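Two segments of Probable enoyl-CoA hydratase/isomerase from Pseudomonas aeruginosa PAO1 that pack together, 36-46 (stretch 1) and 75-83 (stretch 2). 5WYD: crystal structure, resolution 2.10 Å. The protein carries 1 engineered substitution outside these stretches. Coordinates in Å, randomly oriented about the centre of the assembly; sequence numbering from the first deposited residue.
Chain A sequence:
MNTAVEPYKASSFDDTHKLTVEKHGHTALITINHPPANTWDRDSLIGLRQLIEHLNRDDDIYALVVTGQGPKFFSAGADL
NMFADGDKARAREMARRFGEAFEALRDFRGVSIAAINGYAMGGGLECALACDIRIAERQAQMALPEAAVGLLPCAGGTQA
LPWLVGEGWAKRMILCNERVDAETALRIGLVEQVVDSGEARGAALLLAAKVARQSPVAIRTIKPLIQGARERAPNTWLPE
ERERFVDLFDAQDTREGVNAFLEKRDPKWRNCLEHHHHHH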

# COMPACT_ATOMS: atom_id res chain seq x y z
N PRO A 36 -11.79 10.14 40.33
CA PRO A 36 -12.44 8.96 40.89
C PRO A 36 -12.83 7.93 39.83
O PRO A 36 -13.23 6.82 40.16
CB PRO A 36 -13.70 9.55 41.54
CG PRO A 36 -14.07 10.69 40.61
CD PRO A 36 -12.77 11.18 39.97
N ALA A 37 -12.69 8.32 38.56
CA ALA A 37 -13.03 7.50 37.41
C ALA A 37 -11.82 6.89 36.71
O ALA A 37 -11.98 6.28 35.66
CB ALA A 37 -13.87 8.31 36.43
N ASN A 38 -10.62 7.07 37.25
CA ASN A 38 -9.39 6.56 36.64
C ASN A 38 -9.20 7.14 35.24
O ASN A 38 -8.68 6.48 34.34
CB ASN A 38 -9.37 5.03 36.64
CG ASN A 38 -9.19 4.48 38.04
OD1 ASN A 38 -8.61 5.14 38.90
ND2 ASN A 38 -9.75 3.32 38.29
N THR A 39 -9.63 8.39 35.06
CA THR A 39 -9.47 9.08 33.79
C THR A 39 -8.00 9.41 33.55
O THR A 39 -7.24 9.68 34.49
CB THR A 39 -10.33 10.35 33.74
OG1 THR A 39 -10.00 11.12 32.57
CG2 THR A 39 -10.08 11.21 34.95
N TRP A 40 -7.60 9.34 32.28
CA TRP A 40 -6.22 9.63 31.89
C TRP A 40 -5.83 11.07 32.09
O TRP A 40 -6.64 11.99 31.92
CB TRP A 40 -5.97 9.27 30.43
CG TRP A 40 -5.85 7.85 30.25
CD1 TRP A 40 -6.78 7.02 29.74
CD2 TRP A 40 -4.74 7.04 30.63
NE1 TRP A 40 -6.31 5.74 29.75
CE2 TRP A 40 -5.06 5.72 30.30
CE3 TRP A 40 -3.50 7.31 31.23
CZ2 TRP A 40 -4.18 4.67 30.54
CZ3 TRP A 40 -2.64 6.26 31.46
CH2 TRP A 40 -2.98 4.96 31.12
N ASP A 41 -4.55 11.27 32.38
CA ASP A 41 -3.97 12.57 32.63
C ASP A 41 -2.66 12.65 31.87
O ASP A 41 -2.11 11.63 31.45
CB ASP A 41 -3.77 12.73 34.15
CG ASP A 41 -3.21 14.07 34.56
OD1 ASP A 41 -2.75 14.85 33.69
OD2 ASP A 41 -3.22 14.34 35.79
N ARG A 42 -2.19 13.88 31.65
CA ARG A 42 -0.89 14.06 31.01
C ARG A 42 0.23 13.40 31.79
O ARG A 42 1.15 12.82 31.21
CB ARG A 42 -0.54 15.52 30.93
CG ARG A 42 0.95 15.71 30.74
CD ARG A 42 1.27 17.13 30.85
NE ARG A 42 0.51 17.91 29.92
CZ ARG A 42 1.03 18.33 28.81
NH1 ARG A 42 2.31 18.01 28.52
NH2 ARG A 42 0.27 19.08 28.03
N ASP A 43 0.19 13.56 33.11
CA ASP A 43 1.22 12.97 33.95
C ASP A 43 1.18 11.46 33.78
O ASP A 43 2.22 10.80 33.70
CB ASP A 43 0.99 13.38 35.42
CG ASP A 43 2.29 13.44 36.26
OD1 ASP A 43 3.34 12.92 35.83
OD2 ASP A 43 2.25 14.00 37.38
N SER A 44 -0.03 10.90 33.70
CA SER A 44 -0.21 9.47 33.48
C SER A 44 0.27 9.03 32.09
O SER A 44 0.98 8.03 31.97
CB SER A 44 -1.68 9.12 33.73
OG SER A 44 -2.56 9.90 32.94
N LEU A 45 -0.08 9.78 31.04
CA LEU A 45 0.27 9.35 29.69
C LEU A 45 1.77 9.29 29.45
O LEU A 45 2.25 8.35 28.81
CB LEU A 45 -0.38 10.28 28.66
CG LEU A 45 -1.90 10.19 28.57
CD1 LEU A 45 -2.42 11.11 27.52
CD2 LEU A 45 -2.27 8.79 28.23
N ILE A 46 2.52 10.30 29.89
CA ILE A 46 3.96 10.23 29.68
C ILE A 46 4.54 9.05 30.43
O ILE A 46 5.31 8.27 29.87
CB ILE A 46 4.66 11.54 30.10
CG1 ILE A 46 4.26 12.70 29.18
CG2 ILE A 46 6.16 11.35 30.05
CD1 ILE A 46 4.77 14.02 29.68
N SER A 75 -11.28 2.44 32.96
CA SER A 75 -10.68 3.70 32.58
C SER A 75 -11.75 4.59 31.97
O SER A 75 -12.49 4.16 31.08
CB SER A 75 -9.52 3.50 31.61
OG SER A 75 -8.88 4.75 31.37
N ALA A 76 -11.77 5.84 32.41
CA ALA A 76 -12.73 6.81 31.94
C ALA A 76 -12.25 7.60 30.74
O ALA A 76 -13.01 8.41 30.20
CB ALA A 76 -13.08 7.80 33.05
N GLY A 77 -11.01 7.39 30.31
CA GLY A 77 -10.58 8.21 29.21
C GLY A 77 -9.98 9.53 29.66
O GLY A 77 -9.51 9.68 30.80
N ALA A 78 -9.94 10.46 28.72
CA ALA A 78 -9.38 11.77 28.96
C ALA A 78 -10.24 12.67 29.84
O ALA A 78 -11.44 12.84 29.60
CB ALA A 78 -9.17 12.44 27.62
N ASP A 79 -9.58 13.31 30.79
CA ASP A 79 -10.25 14.21 31.71
C ASP A 79 -10.63 15.50 30.99
O ASP A 79 -9.95 15.94 30.06
CB ASP A 79 -9.35 14.51 32.90
CG ASP A 79 -10.05 15.27 33.98
OD1 ASP A 79 -11.01 16.00 33.69
OD2 ASP A 79 -9.67 15.08 35.15
N LEU A 80 -11.76 16.08 31.38
CA LEU A 80 -12.18 17.35 30.79
C LEU A 80 -11.20 18.49 31.07
O LEU A 80 -11.05 19.39 30.24
CB LEU A 80 -13.55 17.75 31.28
CG LEU A 80 -14.74 16.97 30.75
CD1 LEU A 80 -15.98 17.50 31.43
CD2 LEU A 80 -14.80 17.20 29.25
N ASN A 81 -10.58 18.51 32.26
CA ASN A 81 -9.58 19.53 32.56
C ASN A 81 -8.47 19.49 31.52
O ASN A 81 -7.88 20.52 31.14
CB ASN A 81 -9.01 19.33 33.97
CG ASN A 81 -10.06 19.46 35.08
OD1 ASN A 81 -11.21 19.83 34.84
ND2 ASN A 81 -9.66 19.13 36.32
N MET A 82 -8.16 18.29 31.07
CA MET A 82 -7.20 18.06 30.02
C MET A 82 -7.68 18.66 28.70
O MET A 82 -6.90 19.30 27.97
CB MET A 82 -7.04 16.56 29.94
CG MET A 82 -6.07 16.11 29.03
SD MET A 82 -5.87 14.37 29.27
CE MET A 82 -5.29 14.15 27.63
N PHE A 83 -8.96 18.50 28.39
CA PHE A 83 -9.61 19.02 27.20
C PHE A 83 -10.43 20.27 27.47
O PHE A 83 -11.31 20.61 26.68
CB PHE A 83 -10.45 17.91 26.55
CG PHE A 83 -9.61 16.87 25.85
CD1 PHE A 83 -9.27 17.03 24.52
CD2 PHE A 83 -9.04 15.81 26.54
CE1 PHE A 83 -8.48 16.10 23.87
CE2 PHE A 83 -8.23 14.91 25.89
CZ PHE A 83 -7.96 15.04 24.56

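Residues 36-46 and 75-83 of this probable enoyl-CoA hydratase/isomerase meet along two largely irregular segments, burying 456 Å² summed over both sides. Their backbones run past each other with Asn 38 nearest Ser 75 (CA to CA 5.1 Å), Thr 39 nearest Ala 76 (CA to CA 4.4 Å) and Trp 40 nearest Ala 78 (CA to CA 4.8 Å). A single beta bridge, Trp 40 with Ala 78, ties them together.

Pro 36, preceded by a cis peptide bond, makes no contact with stretch 2, and the interface begins at Ala 37. Its methyl meets that of Ala 76, CB to CB 3.5 Å, a small apolar contact where the chains run close; Ala 37 O also lies 3.2 Å from Ala 76 CB. Asn 38 contributes its backbone here: Ser 75 OG donates a weak hydrogen bond of 3.4 Å to Asn 38 O, while Asn 38 OD1 and ND2 are hydrogen-bonded just outside the stretches.

Thr 39 is buried, and its side chain leans on Ala 76 through CB to CB at 3.8 Å. Thr 39 OG1 donates a very short hydrogen bond to Gly 77 O, 2.3 Å. Thr 39 OG1 also lies 2.9 Å from Asp 79 N, but the angle is poor and no hydrogen bond forms. Gly 77 O is a shared acceptor, for Trp 40 N also donates to it at 2.4 Å, again very short, with an angle of 141° at the hydrogen. Such distances are tight for ordinary hydrogen bonds. Gly 77 has phi/psi of 87/-161°, where a CB would jam against the carbonyl O of Ala 76; this backbone shape by itself calls for glycine.

Trp 40 loses the most surface of any residue here, 70 Å². Its carbonyl completes the bridge by accepting a weak hydrogen bond from Asp 79 N, Asp 79 N to Trp 40 O 3.4 Å, so the Trp 40 backbone both donates and accepts around Ala 78, whose own CB points away. The indole approaches Ser 75 obliquely: Trp 40 NE1 is 3.2 Å from Ser 75 OG, yet poor geometry makes this a packing contact.

Beyond Trp 40 the contact turns to sulfur and hydrocarbon. Asp 41 points its CB away and caps the helix beginning at Arg 42, Asp 41 OD1 accepting a weak bond from Asp 43 N at 3.3 Å. Met 82, with an extended side chain (chi1 to chi3 all t), reaches across: Met 82 SD sits 3.6 Å from Trp 40 O and 4.3 Å from Asp 41 CA. Its terminal methyl then meets the helix, Met 82 CE lying 4.2 Å from Leu 45 CD1. Leu 45 directs its CB toward stretch 2, as Met 82 does toward stretch 1, so the two buried apolar chains converge. Asp 43, Ser 44 and Ile 46 do not touch stretch 2.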